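Local structure of copper-sensitive operon repressor (CsoR) (Geobacillus thermodenitrificans, 4M1P) at residues 54-57 against 58-62. The protein probably represses transcription of copper-resistance genes by binding operator DNA, and releases it when it takes up Cu(I). The protein carries 1 engineered substitution. Numbering follows the deposited sequence.
Sequences VQIS and AIQAA
I59 brings its longer branch against the carbonyl oxygen of Q55 one turn back, a contact that illustrates how an alpha-helix packs side chains against its own backbone. CG1 of I59 lies 3.1 Å from the O of Q55, because it sits anti to its own carbonyl carbon and beside the backbone N (chi1 -57°); with the chain extended (chi2 175°), CD1 of I59 stays 3.7 Å from the O of Q55. The same Q55 oxygen accepts the amide of I59, so it meets both the N-H and the flank of one residue. Q60 repeats the scheme on the next carbonyl: its CG, likewise beside the backbone N, comes to 3.6 Å from the O of I56, and beyond CG the chain runs extended. Its carboxamide carbon CD comes loosely within 4.4 Å of CG2 of I56. The alanine methyls have no rotamer to set and are placed by the helix itself: the CB of A61 sits 3.4 Å from the O of S57 four back, whereas that of A58 lies 3.3 Å from the O of Q55, only three back. In S57 the OG points anti to the backbone N (chi1 178°), and this buried residue packs on Q101 of the second subunit.

Four i to i+4 hydrogen bonds carry the backbone: the amides of A58, I59, Q60 and A61 bond to the carbonyls of V54, Q55, I56 and S57, with lengths of 2.9 to 3.0 Å.

Outward, I59 packs on Q35 and V39 of helix 19-44, while I56, I59 and Q60 meet L70, L63 and F102 of the second subunit. This is regular alpha-helix within helix 49-85; I59 stands where two surfaces of the all-helical CsoR fold meet, with Q55 and A62 on the helix 19-44 side and I56, S57 and Q60 toward the second subunit.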
ATOM      1  N   VAL A  54      14.540   4.222   7.435  1.00 51.15           N
ATOM      2  CA  VAL A  54      14.351   5.427   6.636  1.00 52.89           C
ATOM      3  C   VAL A  54      14.874   5.217   5.210  1.00 55.46           C
ATOM      4  O   VAL A  54      14.171   5.506   4.240  1.00 55.78           O
ATOM      5  CB  VAL A  54      15.023   6.647   7.289  1.00 46.68           C
ATOM      6  CG1 VAL A  54      15.029   7.833   6.338  1.00 41.45           C
ATOM      7  CG2 VAL A  54      14.304   7.013   8.576  1.00 38.73           C
ATOM      8  N   GLN A  55      16.088   4.685   5.084  1.00 53.24           N
ATOM      9  CA  GLN A  55      16.661   4.427   3.763  1.00 54.76           C
ATOM     10  C   GLN A  55      15.888   3.372   2.997  1.00 51.20           C
ATOM     11  O   GLN A  55      15.743   3.469   1.781  1.00 53.15           O
ATOM     12  CB  GLN A  55      18.132   4.028   3.856  1.00 56.20           C
ATOM     13  CG  GLN A  55      19.042   5.220   4.034  1.00 62.79           C
ATOM     14  CD  GLN A  55      18.769   6.300   3.009  1.00 65.36           C
ATOM     15  OE1 GLN A  55      18.881   6.068   1.802  1.00 69.39           O
ATOM     16  NE2 GLN A  55      18.397   7.488   3.482  1.00 60.76           N
ATOM     17  N   ILE A  56      15.396   2.361   3.701  1.00 45.58           N
ATOM     18  CA  ILE A  56      14.565   1.362   3.047  1.00 47.32           C
ATOM     19  C   ILE A  56      13.285   2.007   2.529  1.00 50.79           C
ATOM     20  O   ILE A  56      12.832   1.707   1.426  1.00 54.88           O
ATOM     21  CB  ILE A  56      14.244   0.182   3.973  1.00 47.35           C
ATOM     22  CG1 ILE A  56      15.505  -0.660   4.196  1.00 45.71           C
ATOM     23  CG2 ILE A  56      13.130  -0.676   3.386  1.00 35.92           C
ATOM     24  CD1 ILE A  56      15.266  -1.939   4.939  1.00 45.07           C
ATOM     25  N   SER A  57      12.716   2.910   3.318  1.00 49.74           N
ATOM     26  CA  SER A  57      11.527   3.626   2.891  1.00 51.77           C
ATOM     27  C   SER A  57      11.821   4.427   1.629  1.00 52.78           C
ATOM     28  O   SER A  57      11.007   4.470   0.701  1.00 53.14           O
ATOM     29  CB  SER A  57      11.025   4.549   3.994  1.00 53.74           C
ATOM     30  OG  SER A  57       9.898   5.267   3.538  1.00 56.81           O
ATOM     31  N   ALA A  58      12.995   5.052   1.597  1.00 48.70           N
ATOM     32  CA  ALA A  58      13.443   5.767   0.410  1.00 46.77           C
ATOM     33  C   ALA A  58      13.462   4.831  -0.798  1.00 51.70           C
ATOM     34  O   ALA A  58      12.875   5.143  -1.833  1.00 54.46           O
ATOM     35  CB  ALA A  58      14.814   6.377   0.635  1.00 40.87           C
ATOM     36  N   ILE A  59      14.124   3.684  -0.654  1.00 48.84           N
ATOM     37  CA  ILE A  59      14.229   2.716  -1.744  1.00 47.38           C
ATOM     38  C   ILE A  59      12.870   2.286  -2.299  1.00 47.53           C
ATOM     39  O   ILE A  59      12.635   2.403  -3.500  1.00 53.60           O
ATOM     40  CB  ILE A  59      15.041   1.483  -1.335  1.00 44.45           C
ATOM     41  CG1 ILE A  59      16.426   1.912  -0.867  1.00 46.18           C
ATOM     42  CG2 ILE A  59      15.174   0.531  -2.508  1.00 43.37           C
ATOM     43  CD1 ILE A  59      17.275   0.786  -0.333  1.00 48.34           C
ATOM     44  N   GLN A  60      11.986   1.794  -1.433  1.00 47.27           N
ATOM     45  CA  GLN A  60      10.627   1.420  -1.837  1.00 49.58           C
ATOM     46  C   GLN A  60       9.929   2.546  -2.603  1.00 48.09           C
ATOM     47  O   GLN A  60       9.250   2.310  -3.602  1.00 49.96           O
ATOM     48  CB  GLN A  60       9.790   1.036  -0.620  1.00 45.57           C
ATOM     49  CG  GLN A  60      10.170  -0.284   0.013  1.00 51.32           C
ATOM     50  CD  GLN A  60       9.314  -0.591   1.221  1.00 67.72           C
ATOM     51  OE1 GLN A  60       8.825   0.318   1.895  1.00 74.86           O
ATOM     52  NE2 GLN A  60       9.117  -1.874   1.499  1.00 73.60           N
ATOM     53  N   ALA A  61      10.108   3.769  -2.124  1.00 48.72           N
ATOM     54  CA  ALA A  61       9.569   4.944  -2.794  1.00 47.99           C
ATOM     55  C   ALA A  61      10.130   5.080  -4.208  1.00 50.36           C
ATOM     56  O   ALA A  61       9.382   5.294  -5.159  1.00 54.54           O
ATOM     57  CB  ALA A  61       9.868   6.195  -1.985  1.00 37.43           C
ATOM     58  N   ALA A  62      11.447   4.967  -4.340  1.00 46.44           N
ATOM     59  CA  ALA A  62      12.087   5.094  -5.646  1.00 51.07           C
ATOM     60  C   ALA A  62      11.654   3.976  -6.597  1.00 56.65           C
ATOM     61  O   ALA A  62      11.603   4.178  -7.809  1.00 61.35           O
ATOM     62  CB  ALA A  62      13.597   5.114  -5.502  1.00 42.80           C
TER